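Local coordinates for adenylate kinase (Cryptosporidium parvum Iowa II, PDB 3BE4), which probably catalyses the reversible transfer of a phosphoryl group from ATP to AMP, and is seen here with a bis-adenosine pentaphosphate bound in its nucleotide pocket, at residues H6-I11 with G85-G90; F118-S123 with V200-P205; C133-S138 with T158-V163. One frame throughout, in Å; residues are numbered along the deposited sequence.

Contact 1 (H6-I11 with G85-G90). With AP5 (bis(adenosine)-5'-pentaphosphate), chain C.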
loop_
_atom_site.group_PDB
_atom_site.type_symbol
_atom_site.label_atom_id
_atom_site.label_comp_id
_atom_site.label_asym_id
_atom_site.label_seq_id
_atom_site.Cartn_x
_atom_site.Cartn_y
_atom_site.Cartn_z
ATOM N N HIS A 6 -16.369 -1.251 -0.893
ATOM C CA HIS A 6 -15.925 -0.269 0.091
ATOM C C HIS A 6 -14.967 0.608 -0.611
ATOM O O HIS A 6 -14.318 0.210 -1.570
ATOM C CB HIS A 6 -15.095 -1.013 1.207
ATOM C CG HIS A 6 -15.908 -1.913 2.070
ATOM N ND1 HIS A 6 -16.271 -3.193 1.691
ATOM C CD2 HIS A 6 -16.437 -1.730 3.301
ATOM C CE1 HIS A 6 -17.014 -3.746 2.646
ATOM N NE2 HIS A 6 -17.108 -2.887 3.635
ATOM N N ASN A 7 -14.781 1.813 -0.089
ATOM C CA ASN A 7 -13.792 2.797 -0.567
ATOM C C ASN A 7 -12.860 2.990 0.571
ATOM O O ASN A 7 -13.145 3.719 1.522
ATOM C CB ASN A 7 -14.421 4.157 -1.000
ATOM C CG ASN A 7 -15.276 3.977 -2.273
ATOM O OD1 ASN A 7 -15.115 3.010 -2.975
ATOM N ND2 ASN A 7 -16.177 4.925 -2.544
ATOM N N LEU A 8 -11.695 2.363 0.446
ATOM C CA LEU A 8 -10.813 2.109 1.642
ATOM C C LEU A 8 -9.429 2.707 1.397
ATOM O O LEU A 8 -8.903 2.695 0.314
ATOM C CB LEU A 8 -10.453 0.661 1.911
ATOM C CG LEU A 8 -11.644 -0.201 2.115
ATOM C CD1 LEU A 8 -11.165 -1.613 2.227
ATOM C CD2 LEU A 8 -12.409 0.185 3.345
ATOM N N ILE A 9 -8.870 3.274 2.459
ATOM C CA ILE A 9 -7.423 3.623 2.448
ATOM C C ILE A 9 -6.779 2.797 3.576
ATOM O O ILE A 9 -7.346 2.697 4.647
ATOM C CB ILE A 9 -7.262 5.131 2.812
ATOM C CG1 ILE A 9 -7.828 6.052 1.685
ATOM C CG2 ILE A 9 -5.765 5.514 2.945
ATOM C CD1 ILE A 9 -7.705 7.545 1.986
ATOM N N LEU A 10 -5.644 2.194 3.277
ATOM C CA LEU A 10 -4.784 1.623 4.334
ATOM C C LEU A 10 -3.594 2.602 4.603
ATOM O O LEU A 10 -2.910 3.050 3.657
ATOM C CB LEU A 10 -4.238 0.319 3.845
ATOM C CG LEU A 10 -5.309 -0.712 3.404
ATOM C CD1 LEU A 10 -4.602 -2.003 3.155
ATOM C CD2 LEU A 10 -6.387 -0.851 4.409
ATOM N N ILE A 11 -3.330 3.019 5.861
ATOM C CA ILE A 11 -2.163 3.855 6.094
ATOM C C ILE A 11 -1.333 3.019 7.106
ATOM O O ILE A 11 -1.852 2.358 8.011
ATOM C CB ILE A 11 -2.609 5.118 6.912
ATOM C CG1 ILE A 11 -3.424 6.043 6.018
ATOM C CG2 ILE A 11 -1.348 5.956 7.333
ATOM C CD1 ILE A 11 -4.024 7.193 6.886
ATOM N N GLY A 85 -15.363 -0.013 -6.052
ATOM C CA GLY A 85 -14.716 0.015 -4.750
ATOM C C GLY A 85 -13.183 -0.045 -4.978
ATOM O O GLY A 85 -12.682 -0.413 -6.021
ATOM N N PHE A 86 -12.499 0.344 -3.904
ATOM C CA PHE A 86 -11.023 0.340 -4.086
ATOM C C PHE A 86 -10.427 0.293 -2.685
ATOM O O PHE A 86 -11.040 0.591 -1.675
ATOM C CB PHE A 86 -10.593 1.702 -4.725
ATOM C CG PHE A 86 -11.028 2.965 -4.003
ATOM C CD1 PHE A 86 -10.277 3.456 -2.949
ATOM C CD2 PHE A 86 -12.122 3.752 -4.512
ATOM C CE1 PHE A 86 -10.637 4.644 -2.283
ATOM C CE2 PHE A 86 -12.466 4.949 -3.894
ATOM C CZ PHE A 86 -11.727 5.414 -2.756
ATOM N N VAL A 87 -9.164 -0.210 -2.715
ATOM C CA VAL A 87 -8.325 -0.097 -1.525
ATOM C C VAL A 87 -6.982 0.551 -1.932
ATOM O O VAL A 87 -6.293 0.066 -2.815
ATOM C CB VAL A 87 -8.102 -1.463 -0.803
ATOM C CG1 VAL A 87 -7.605 -2.608 -1.739
ATOM C CG2 VAL A 87 -7.177 -1.243 0.388
ATOM N N LEU A 88 -6.778 1.728 -1.363
ATOM C CA LEU A 88 -5.516 2.556 -1.618
ATOM C C LEU A 88 -4.494 2.180 -0.568
ATOM O O LEU A 88 -4.798 2.030 0.582
ATOM C CB LEU A 88 -5.860 4.054 -1.512
ATOM C CG LEU A 88 -6.955 4.502 -2.416
ATOM C CD1 LEU A 88 -7.208 6.041 -2.253
ATOM C CD2 LEU A 88 -6.854 4.126 -3.789
ATOM N N ASP A 89 -3.223 1.930 -1.053
ATOM C CA ASP A 89 -2.241 1.279 -0.205
ATOM C C ASP A 89 -0.948 2.133 -0.516
ATOM O O ASP A 89 -0.338 2.133 -1.584
ATOM C CB ASP A 89 -2.127 -0.160 -0.823
ATOM C CG ASP A 89 -0.831 -0.880 -0.457
ATOM O OD1 ASP A 89 0.053 -0.311 0.307
ATOM O OD2 ASP A 89 -0.711 -2.055 -0.977
ATOM N N GLY A 90 -0.618 2.841 0.567
ATOM C CA GLY A 90 0.579 3.728 0.360
ATOM C C GLY A 90 0.204 5.053 -0.256
ATOM O O GLY A 90 1.063 5.694 -0.838
HETATM P PA AP5 C . 5.712 0.914 -1.672
HETATM O O1A AP5 C . 5.896 -0.212 -2.703
HETATM O O2A AP5 C . 4.378 1.221 -1.175
HETATM O O3A AP5 C . 6.699 0.648 -0.440
HETATM P PB AP5 C . 6.595 1.064 1.090
HETATM O O1B AP5 C . 5.807 2.271 1.256
HETATM O O2B AP5 C . 8.018 0.969 1.657
HETATM O O3B AP5 C . 5.691 -0.235 1.656
HETATM P PG AP5 C . 5.872 -1.765 1.378
HETATM O O1G AP5 C . 7.298 -2.112 1.629
HETATM O O2G AP5 C . 5.264 -2.033 0.062
HETATM O O3G AP5 C . 4.977 -2.254 2.586
HETATM P PD AP5 C . 3.566 -3.063 2.714
HETATM O O1D AP5 C . 3.020 -3.244 1.363
HETATM O O2D AP5 C . 2.817 -2.369 3.774
HETATM O O3D AP5 C . 4.045 -4.444 3.364
HETATM P PE AP5 C . 4.069 -5.889 2.692
HETATM O O1E AP5 C . 4.874 -5.834 1.505
HETATM O O2E AP5 C . 2.674 -6.471 2.581
HETATM O O5F AP5 C . 6.282 2.309 -2.202
HETATM C C5F AP5 C . 7.540 2.167 -2.881
HETATM C C4F AP5 C . 8.118 3.643 -2.877
HETATM O O4F AP5 C . 7.492 4.321 -3.940
HETATM C C3F AP5 C . 7.922 4.494 -1.680
HETATM O O3F AP5 C . 8.897 4.247 -0.690
HETATM C C2F AP5 C . 8.128 5.858 -2.371
HETATM O O2F AP5 C . 9.537 6.035 -2.788
HETATM C C1F AP5 C . 7.308 5.722 -3.642
HETATM N N9A AP5 C . 5.928 6.039 -3.391
HETATM C C8A AP5 C . 4.889 5.068 -3.403
HETATM N N7A AP5 C . 3.725 5.647 -3.160
HETATM C C5A AP5 C . 3.972 7.029 -3.035
HETATM C C6A AP5 C . 3.117 8.098 -2.840
HETATM N N6A AP5 C . 1.812 8.080 -2.548
HETATM N N1A AP5 C . 3.774 9.352 -2.777
HETATM C C2A AP5 C . 5.065 9.416 -3.016
HETATM N N3A AP5 C . 5.936 8.404 -3.219
HETATM C C4A AP5 C . 5.316 7.139 -3.305
HETATM O O5J AP5 C . 4.734 -6.714 3.850
HETATM C C5J AP5 C . 6.206 -6.544 4.150
HETATM C C4J AP5 C . 6.672 -7.936 4.626
HETATM O O4J AP5 C . 6.049 -8.402 5.838
HETATM C C3J AP5 C . 6.543 -8.994 3.527
HETATM O O3J AP5 C . 7.657 -9.859 3.580
HETATM C C2J AP5 C . 5.352 -9.709 4.086
HETATM O O2J AP5 C . 5.342 -11.072 3.687
HETATM C C1J AP5 C . 5.443 -9.775 5.547
HETATM N N9B AP5 C . 4.261 -9.767 6.352
HETATM C C8B AP5 C . 3.040 -9.170 6.044
HETATM N N7B AP5 C . 2.219 -9.335 7.098
HETATM C C5B AP5 C . 2.892 -10.035 8.071
HETATM C C6B AP5 C . 2.607 -10.347 9.437
HETATM N N6B AP5 C . 1.413 -10.045 9.949
HETATM N N1B AP5 C . 3.553 -11.016 10.151
HETATM C C2B AP5 C . 4.822 -11.245 9.599
HETATM N N3B AP5 C . 5.186 -10.887 8.330
HETATM C C4B AP5 C . 4.252 -10.189 7.585
#
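In the central parallel sheet of this P-loop kinase fold, the strand of Asn7-Ile11 pairs with that of Phe86-Asp89, their axes 18° apart. Four backbone bonds join them in the usual parallel ladder: Leu8 uses both its polar atoms, its N donating to Phe86 O and its O accepting from Leu88 N, while Phe86 N is held by His6 O and Leu10 N by Leu88 O (2.8 Å). On the face that carries Asn7 and Phe86, the side-chain amide lies stacked on the phenyl ring, the two planes only 6° apart. Asn7 CG is 3.4 Å from Phe86 CE2, and Asn7 CB sits over the ring face, 3.9 Å from its centroid, a CH-pi contact. A chi1 of 55° places Phe86 CG between its own backbone N and carbonyl carbon. The ring lies against Asn7, its CE2 and CD2 each 3.4 Å from Asn7 OD1. The amide is also held by Ser111 O and Asp110 OD2, both of which accept from Asn7 ND2. The same face continues with Ile9 CG1 against Leu88 CD1 at 4.0 Å. On the other face Val87 CG2 packs 3.6 Å from Leu10 CG, and helix 18-29 covers both residues through Cys22. Past the strand end, Gly90 O accepts from N6A of the bound AP5 (3.0 Å). A nucleotide pocket at the C-terminal edge of a parallel sheet is characteristic of the P-loop NTPase fold.

Contact 2 (F118-S123 with V200-P205). With AP5 (bis(adenosine)-5'-pentaphosphate), chain C.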
loop_
_atom_site.group_PDB
_atom_site.type_symbol
_atom_site.label_atom_id
_atom_site.label_comp_id
_atom_site.label_asym_id
_atom_site.label_seq_id
_atom_site.Cartn_x
_atom_site.Cartn_y
_atom_site.Cartn_z
ATOM N N PHE A 118 -2.515 0.779 10.266
ATOM C CA PHE A 118 -1.827 -0.447 10.705
ATOM C C PHE A 118 -0.794 0.001 11.758
ATOM O O PHE A 118 0.207 0.666 11.411
ATOM C CB PHE A 118 -1.025 -1.047 9.535
ATOM C CG PHE A 118 -1.885 -1.880 8.569
ATOM C CD1 PHE A 118 -3.140 -1.420 8.067
ATOM C CD2 PHE A 118 -1.410 -3.112 8.142
ATOM C CE1 PHE A 118 -3.892 -2.258 7.171
ATOM C CE2 PHE A 118 -2.088 -3.881 7.256
ATOM C CZ PHE A 118 -3.387 -3.518 6.780
ATOM N N GLU A 119 -1.063 -0.308 13.025
ATOM C CA GLU A 119 -0.090 0.112 14.065
ATOM C C GLU A 119 1.008 -0.918 14.221
ATOM O O GLU A 119 0.764 -2.075 14.465
ATOM C CB GLU A 119 -0.802 0.285 15.395
ATOM C CG GLU A 119 -1.739 1.405 15.328
ATOM C CD GLU A 119 -2.340 1.721 16.752
ATOM O OE1 GLU A 119 -3.037 0.831 17.303
ATOM O OE2 GLU A 119 -2.117 2.863 17.280
ATOM N N ILE A 120 2.230 -0.436 14.128
ATOM C CA ILE A 120 3.396 -1.410 14.217
ATOM C C ILE A 120 4.591 -0.556 14.444
ATOM O O ILE A 120 4.675 0.549 13.917
ATOM C CB ILE A 120 3.528 -2.288 12.950
ATOM C CG1 ILE A 120 4.761 -3.202 13.052
ATOM C CG2 ILE A 120 3.580 -1.441 11.754
ATOM C CD1 ILE A 120 4.762 -4.331 11.969
ATOM N N ASP A 121 5.555 -1.081 15.219
ATOM C CA ASP A 121 6.728 -0.237 15.522
ATOM C C ASP A 121 7.911 -0.424 14.573
ATOM O O ASP A 121 7.966 -1.376 13.826
ATOM C CB ASP A 121 7.231 -0.681 16.877
ATOM C CG ASP A 121 7.515 -2.209 16.927
ATOM O OD1 ASP A 121 6.517 -3.048 16.766
ATOM O OD2 ASP A 121 8.719 -2.670 17.010
ATOM N N ASP A 122 8.854 0.510 14.559
ATOM C CA ASP A 122 9.913 0.475 13.545
ATOM C C ASP A 122 10.835 -0.728 13.657
ATOM O O ASP A 122 11.301 -1.237 12.632
ATOM C CB ASP A 122 10.866 1.718 13.668
ATOM C CG ASP A 122 10.180 3.022 13.400
ATOM O OD1 ASP A 122 9.003 3.025 12.973
ATOM O OD2 ASP A 122 10.872 4.080 13.534
ATOM N N SER A 123 11.071 -1.227 14.895
ATOM C CA SER A 123 11.979 -2.402 14.988
ATOM C C SER A 123 11.320 -3.624 14.330
ATOM O O SER A 123 12.032 -4.339 13.639
ATOM C CB SER A 123 12.252 -2.785 16.467
ATOM O OG SER A 123 13.063 -1.738 17.007
ATOM N N VAL A 200 -5.704 -1.198 13.451
ATOM C CA VAL A 200 -5.517 -2.668 13.640
ATOM C C VAL A 200 -4.125 -2.854 14.150
ATOM O O VAL A 200 -3.254 -1.963 13.968
ATOM C CB VAL A 200 -5.699 -3.547 12.359
ATOM C CG1 VAL A 200 -7.208 -3.424 11.852
ATOM C CG2 VAL A 200 -4.765 -3.160 11.227
ATOM N N ASN A 201 -3.972 -3.936 14.873
ATOM C CA ASN A 201 -2.633 -4.279 15.444
ATOM C C ASN A 201 -1.865 -5.045 14.415
ATOM O O ASN A 201 -2.085 -6.217 14.170
ATOM C CB ASN A 201 -2.808 -5.139 16.705
ATOM C CG ASN A 201 -1.469 -5.461 17.304
ATOM O OD1 ASN A 201 -0.381 -5.032 16.801
ATOM N ND2 ASN A 201 -1.535 -6.146 18.438
ATOM N N ALA A 202 -1.033 -4.364 13.682
ATOM C CA ALA A 202 -0.309 -5.006 12.559
ATOM C C ALA A 202 0.852 -5.896 13.046
ATOM O O ALA A 202 1.502 -6.550 12.241
ATOM C CB ALA A 202 0.142 -3.959 11.511
ATOM N N LYS A 203 1.161 -5.870 14.363
ATOM C CA LYS A 203 2.217 -6.717 14.896
ATOM C C LYS A 203 1.803 -8.187 14.942
ATOM O O LYS A 203 2.677 -9.080 15.057
ATOM C CB LYS A 203 2.633 -6.212 16.292
ATOM C CG LYS A 203 3.388 -4.926 16.245
ATOM C CD LYS A 203 3.701 -4.458 17.754
ATOM C CE LYS A 203 4.695 -5.363 18.483
ATOM N NZ LYS A 203 6.108 -5.451 17.792
ATOM N N LEU A 204 0.504 -8.493 14.896
ATOM C CA LEU A 204 0.094 -9.850 15.008
ATOM C C LEU A 204 0.347 -10.699 13.759
ATOM O O LEU A 204 0.615 -10.209 12.670
ATOM C CB LEU A 204 -1.468 -9.811 15.157
ATOM C CG LEU A 204 -1.954 -9.132 16.442
ATOM C CD1 LEU A 204 -3.378 -8.844 16.507
ATOM C CD2 LEU A 204 -1.513 -9.986 17.625
ATOM N N PRO A 205 0.222 -12.020 13.863
ATOM C CA PRO A 205 0.348 -12.834 12.643
ATOM C C PRO A 205 -0.627 -12.447 11.526
ATOM O O PRO A 205 -1.714 -11.913 11.824
ATOM C CB PRO A 205 0.086 -14.279 13.132
ATOM C CG PRO A 205 0.435 -14.172 14.652
ATOM C CD PRO A 205 0.021 -12.815 15.105
HETATM P PA AP5 C . 5.712 0.914 -1.672
HETATM O O1A AP5 C . 5.896 -0.212 -2.703
HETATM O O2A AP5 C . 4.378 1.221 -1.175
HETATM O O3A AP5 C . 6.699 0.648 -0.440
HETATM P PB AP5 C . 6.595 1.064 1.090
HETATM O O1B AP5 C . 5.807 2.271 1.256
HETATM O O2B AP5 C . 8.018 0.969 1.657
HETATM O O3B AP5 C . 5.691 -0.235 1.656
HETATM P PG AP5 C . 5.872 -1.765 1.378
HETATM O O1G AP5 C . 7.298 -2.112 1.629
HETATM O O2G AP5 C . 5.264 -2.033 0.062
HETATM O O3G AP5 C . 4.977 -2.254 2.586
HETATM P PD AP5 C . 3.566 -3.063 2.714
HETATM O O1D AP5 C . 3.020 -3.244 1.363
HETATM O O2D AP5 C . 2.817 -2.369 3.774
HETATM O O3D AP5 C . 4.045 -4.444 3.364
HETATM P PE AP5 C . 4.069 -5.889 2.692
HETATM O O1E AP5 C . 4.874 -5.834 1.505
HETATM O O2E AP5 C . 2.674 -6.471 2.581
HETATM O O5F AP5 C . 6.282 2.309 -2.202
HETATM C C5F AP5 C . 7.540 2.167 -2.881
HETATM C C4F AP5 C . 8.118 3.643 -2.877
HETATM O O4F AP5 C . 7.492 4.321 -3.940
HETATM C C3F AP5 C . 7.922 4.494 -1.680
HETATM O O3F AP5 C . 8.897 4.247 -0.690
HETATM C C2F AP5 C . 8.128 5.858 -2.371
HETATM O O2F AP5 C . 9.537 6.035 -2.788
HETATM C C1F AP5 C . 7.308 5.722 -3.642
HETATM N N9A AP5 C . 5.928 6.039 -3.391
HETATM C C8A AP5 C . 4.889 5.068 -3.403
HETATM N N7A AP5 C . 3.725 5.647 -3.160
HETATM C C5A AP5 C . 3.972 7.029 -3.035
HETATM C C6A AP5 C . 3.117 8.098 -2.840
HETATM N N6A AP5 C . 1.812 8.080 -2.548
HETATM N N1A AP5 C . 3.774 9.352 -2.777
HETATM C C2A AP5 C . 5.065 9.416 -3.016
HETATM N N3A AP5 C . 5.936 8.404 -3.219
HETATM C C4A AP5 C . 5.316 7.139 -3.305
HETATM O O5J AP5 C . 4.734 -6.714 3.850
HETATM C C5J AP5 C . 6.206 -6.544 4.150
HETATM C C4J AP5 C . 6.672 -7.936 4.626
HETATM O O4J AP5 C . 6.049 -8.402 5.838
HETATM C C3J AP5 C . 6.543 -8.994 3.527
HETATM O O3J AP5 C . 7.657 -9.859 3.580
HETATM C C2J AP5 C . 5.352 -9.709 4.086
HETATM O O2J AP5 C . 5.342 -11.072 3.687
HETATM C C1J AP5 C . 5.443 -9.775 5.547
HETATM N N9B AP5 C . 4.261 -9.767 6.352
HETATM C C8B AP5 C . 3.040 -9.170 6.044
HETATM N N7B AP5 C . 2.219 -9.335 7.098
HETATM C C5B AP5 C . 2.892 -10.035 8.071
HETATM C C6B AP5 C . 2.607 -10.347 9.437
HETATM N N6B AP5 C . 1.413 -10.045 9.949
HETATM N N1B AP5 C . 3.553 -11.016 10.151
HETATM C C2B AP5 C . 4.822 -11.245 9.599
HETATM N N3B AP5 C . 5.186 -10.887 8.330
HETATM C C4B AP5 C . 4.252 -10.189 7.585
#
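A chi1 of -81° sets Phe118 CG anti to its carbonyl carbon, and one of -64° turns Val200 CG1 likewise; the other valine methyl, CG2, lies between backbone N and carbonyl carbon and meets the phenyl ring. These side chains lie side by side on one face of the parallel pairing that joins edge strand 197-201 to strand 114-119. Val200 CG2 stands over the Phe118 ring face toward the rim, 4.2 Å from its centroid, and Ala202 CB touches Phe118 CB at 3.7 Å. Helix 206-216 covers this side through Ile213 and Ile216. Two backbone bonds carry the pairing, Glu119 N to Val200 O (2.9 Å) and Ala202 N to Glu119 O. Beyond them the chain leaves the sheet in a type I turn, where Asn201 OD1 accepts from Lys203 N, an Asx turn. Leu204, last in the type I turn, accepts through O from N6B of AP5 (2.8 Å). Lys203 bends at its last two torsions and crosses Asp121 at about a right angle. Its ammonium also reaches Glu124, while Asp121, N-cap of helix 122-130, binds Glu124 N through OD2. Lys203 NZ meets Asp121 OD1 on the syn side at 2.6 Å, a salt bridge 28° out of the carboxylate plane.

Contact 3 (C133-S138 with T158-V163)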
loop_
_atom_site.group_PDB
_atom_site.type_symbol
_atom_site.label_atom_id
_atom_site.label_comp_id
_atom_site.label_asym_id
_atom_site.label_seq_id
_atom_site.Cartn_x
_atom_site.Cartn_y
_atom_site.Cartn_z
ATOM N N CYS A 133 10.455 -11.139 0.125
ATOM C CA CYS A 133 10.775 -11.186 -1.344
ATOM C C CYS A 133 9.483 -11.111 -2.160
ATOM O O CYS A 133 8.346 -11.306 -1.594
ATOM C CB CYS A 133 11.406 -12.519 -1.726
ATOM S SG CYS A 133 10.817 -13.907 -0.967
ATOM N N THR A 134 9.639 -10.760 -3.431
ATOM C CA THR A 134 8.495 -10.304 -4.146
ATOM C C THR A 134 8.430 -10.972 -5.523
ATOM O O THR A 134 9.465 -11.277 -6.100
ATOM C CB THR A 134 8.630 -8.836 -4.422
ATOM O OG1 THR A 134 8.750 -8.131 -3.123
ATOM C CG2 THR A 134 7.397 -8.328 -5.255
ATOM N N HIS A 135 7.203 -11.382 -5.947
ATOM C CA HIS A 135 7.036 -11.717 -7.378
ATOM C C HIS A 135 6.849 -10.436 -8.211
ATOM O O HIS A 135 5.799 -9.727 -8.110
ATOM C CB HIS A 135 5.839 -12.677 -7.396
ATOM C CG HIS A 135 5.523 -13.086 -8.800
ATOM N ND1 HIS A 135 4.312 -12.800 -9.415
ATOM C CD2 HIS A 135 6.328 -13.652 -9.737
ATOM C CE1 HIS A 135 4.348 -13.280 -10.658
ATOM N NE2 HIS A 135 5.542 -13.829 -10.878
ATOM N N PRO A 136 7.868 -10.036 -9.026
ATOM C CA PRO A 136 7.804 -8.709 -9.668
ATOM C C PRO A 136 6.613 -8.470 -10.605
ATOM O O PRO A 136 6.104 -7.383 -10.626
ATOM C CB PRO A 136 9.178 -8.563 -10.375
ATOM C CG PRO A 136 9.833 -9.927 -10.286
ATOM C CD PRO A 136 9.125 -10.769 -9.321
ATOM N N ALA A 137 6.088 -9.511 -11.269
ATOM C CA ALA A 137 5.047 -9.235 -12.300
ATOM C C ALA A 137 3.722 -8.940 -11.657
ATOM O O ALA A 137 2.881 -8.212 -12.224
ATOM C CB ALA A 137 4.871 -10.494 -13.179
ATOM N N SER A 138 3.463 -9.516 -10.470
ATOM C CA SER A 138 2.119 -9.427 -9.832
ATOM C C SER A 138 2.195 -8.564 -8.612
ATOM O O SER A 138 1.174 -7.981 -8.180
ATOM C CB SER A 138 1.585 -10.737 -9.333
ATOM O OG SER A 138 2.385 -11.261 -8.256
ATOM N N THR A 158 2.490 -18.477 -10.285
ATOM C CA THR A 158 3.229 -18.647 -11.608
ATOM C C THR A 158 4.449 -19.561 -11.611
ATOM O O THR A 158 4.917 -19.954 -12.691
ATOM C CB THR A 158 3.705 -17.355 -12.149
ATOM O OG1 THR A 158 4.722 -16.843 -11.219
ATOM C CG2 THR A 158 2.525 -16.313 -12.225
ATOM N N GLY A 159 4.998 -19.893 -10.445
ATOM C CA GLY A 159 6.243 -20.631 -10.385
ATOM C C GLY A 159 7.454 -19.779 -10.768
ATOM O O GLY A 159 8.552 -20.319 -10.874
ATOM N N GLU A 160 7.301 -18.455 -10.948
ATOM C CA GLU A 160 8.381 -17.632 -11.431
ATOM C C GLU A 160 9.228 -17.222 -10.184
ATOM O O GLU A 160 8.752 -17.348 -9.054
ATOM C CB GLU A 160 7.851 -16.436 -12.107
ATOM C CG GLU A 160 7.217 -16.743 -13.577
ATOM C CD GLU A 160 6.385 -15.621 -14.129
ATOM O OE1 GLU A 160 6.250 -14.471 -13.576
ATOM O OE2 GLU A 160 5.833 -15.880 -15.267
ATOM N N PRO A 161 10.475 -16.821 -10.433
ATOM C CA PRO A 161 11.371 -16.581 -9.267
ATOM C C PRO A 161 10.854 -15.380 -8.455
ATOM O O PRO A 161 10.284 -14.359 -8.994
ATOM C CB PRO A 161 12.666 -16.143 -9.952
ATOM C CG PRO A 161 12.627 -16.746 -11.403
ATOM C CD PRO A 161 11.170 -16.672 -11.737
ATOM N N LEU A 162 11.202 -15.488 -7.158
ATOM C CA LEU A 162 11.000 -14.295 -6.282
ATOM C C LEU A 162 12.285 -13.508 -6.262
ATOM O O LEU A 162 13.371 -14.078 -6.422
ATOM C CB LEU A 162 10.686 -14.826 -4.887
ATOM C CG LEU A 162 9.403 -15.693 -4.851
ATOM C CD1 LEU A 162 9.054 -16.122 -3.453
ATOM C CD2 LEU A 162 8.263 -14.961 -5.527
ATOM N N VAL A 163 12.185 -12.224 -6.018
ATOM C CA VAL A 163 13.304 -11.314 -6.153
ATOM C C VAL A 163 13.314 -10.254 -5.032
ATOM O O VAL A 163 12.356 -10.057 -4.294
ATOM C CB VAL A 163 13.462 -10.641 -7.557
ATOM C CG1 VAL A 163 13.380 -11.738 -8.671
ATOM C CG2 VAL A 163 12.379 -9.587 -7.641
HETATM O O HOH W 1 11.346 -8.244 -2.504
HETATM O O HOH W 2 7.818 -11.992 -12.371
#
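Backbone bonds join Thr134 and Val163 in a single antiparallel, hydrogen-bonded bridge within the region that matches the adenylate kinase lid. Thr134 N donates to Val163 O and Val163 N to Thr134 O, each at 2.9 Å. A water ties the same pair together, donating to Val163 O and hydrogen-bonded to Thr134 OG1. Leu162 CA adds a longer CH...O contact to Thr134 O.

The apolar contacts gather beside this bridge. Leu162 splits its two methyls between neighbours: CD1 lies 3.8 Å from Cys133 SG, and CD2 is the same distance from His135 CB. Pro136 crosses Val163 at about a right angle, its CG 3.7 Å from Val163 CG2.

Polar side chains make up the other end, around the imidazole of His135. With chi1 at 179°, His135 CG is anti to the backbone N, and the ring extends toward the 158-160 turn. Thr158 comes tip to tip with the ring, its OG1 3.1 Å from His135 NE2; the same oxygen accepts from Glu160 N, closing an ST turn. The other ring nitrogen, ND1, shares a nearly straight hydrogen bond with Ser138 OG, which lies in the ring plane and also meets Arg140 N. With ND1 bonded to Ser138 and NE2 to Glu160, the ring's rotation should be limited. His135, Ser138, Thr158 and Asp155, whose OD2 accepts from Thr158 N, are consistent with the polar quartet that replaces a structural zinc site in related lids. A second water donates to Glu160 OE1 and accepts weakly from Ala137 N, an atom that stands over one face of the imidazole. His135 NE2 donates to Glu160 OE1 at 2.9 Å, almost in the plane of its own ring but from above the carboxylate, 35° out of that plane.

Overall arrangement
Contacts 1 and 2 belong to one five-stranded parallel sheet, with centres 18 Å apart. Strand 7-12 lies between 86-89 and 114-119, and 114-119 in turn adjoins edge strand 197-201, making the two pairings successive steps across the sheet. They meet where Phe118 N approaches Ile11 O at 2.8 Å, a probable hydrogen bond. Both hold AP5, at its two different adenines. Contact 3 stands apart, about 24 and 25 Å from the others between centres, in the lid region; helix 122-130 leads directly to its strand 132-134. Along the chain, contact 1 closes first, and both segments of contact 3 fall between those of contact 2, placing the lid as an insertion between sheet strands.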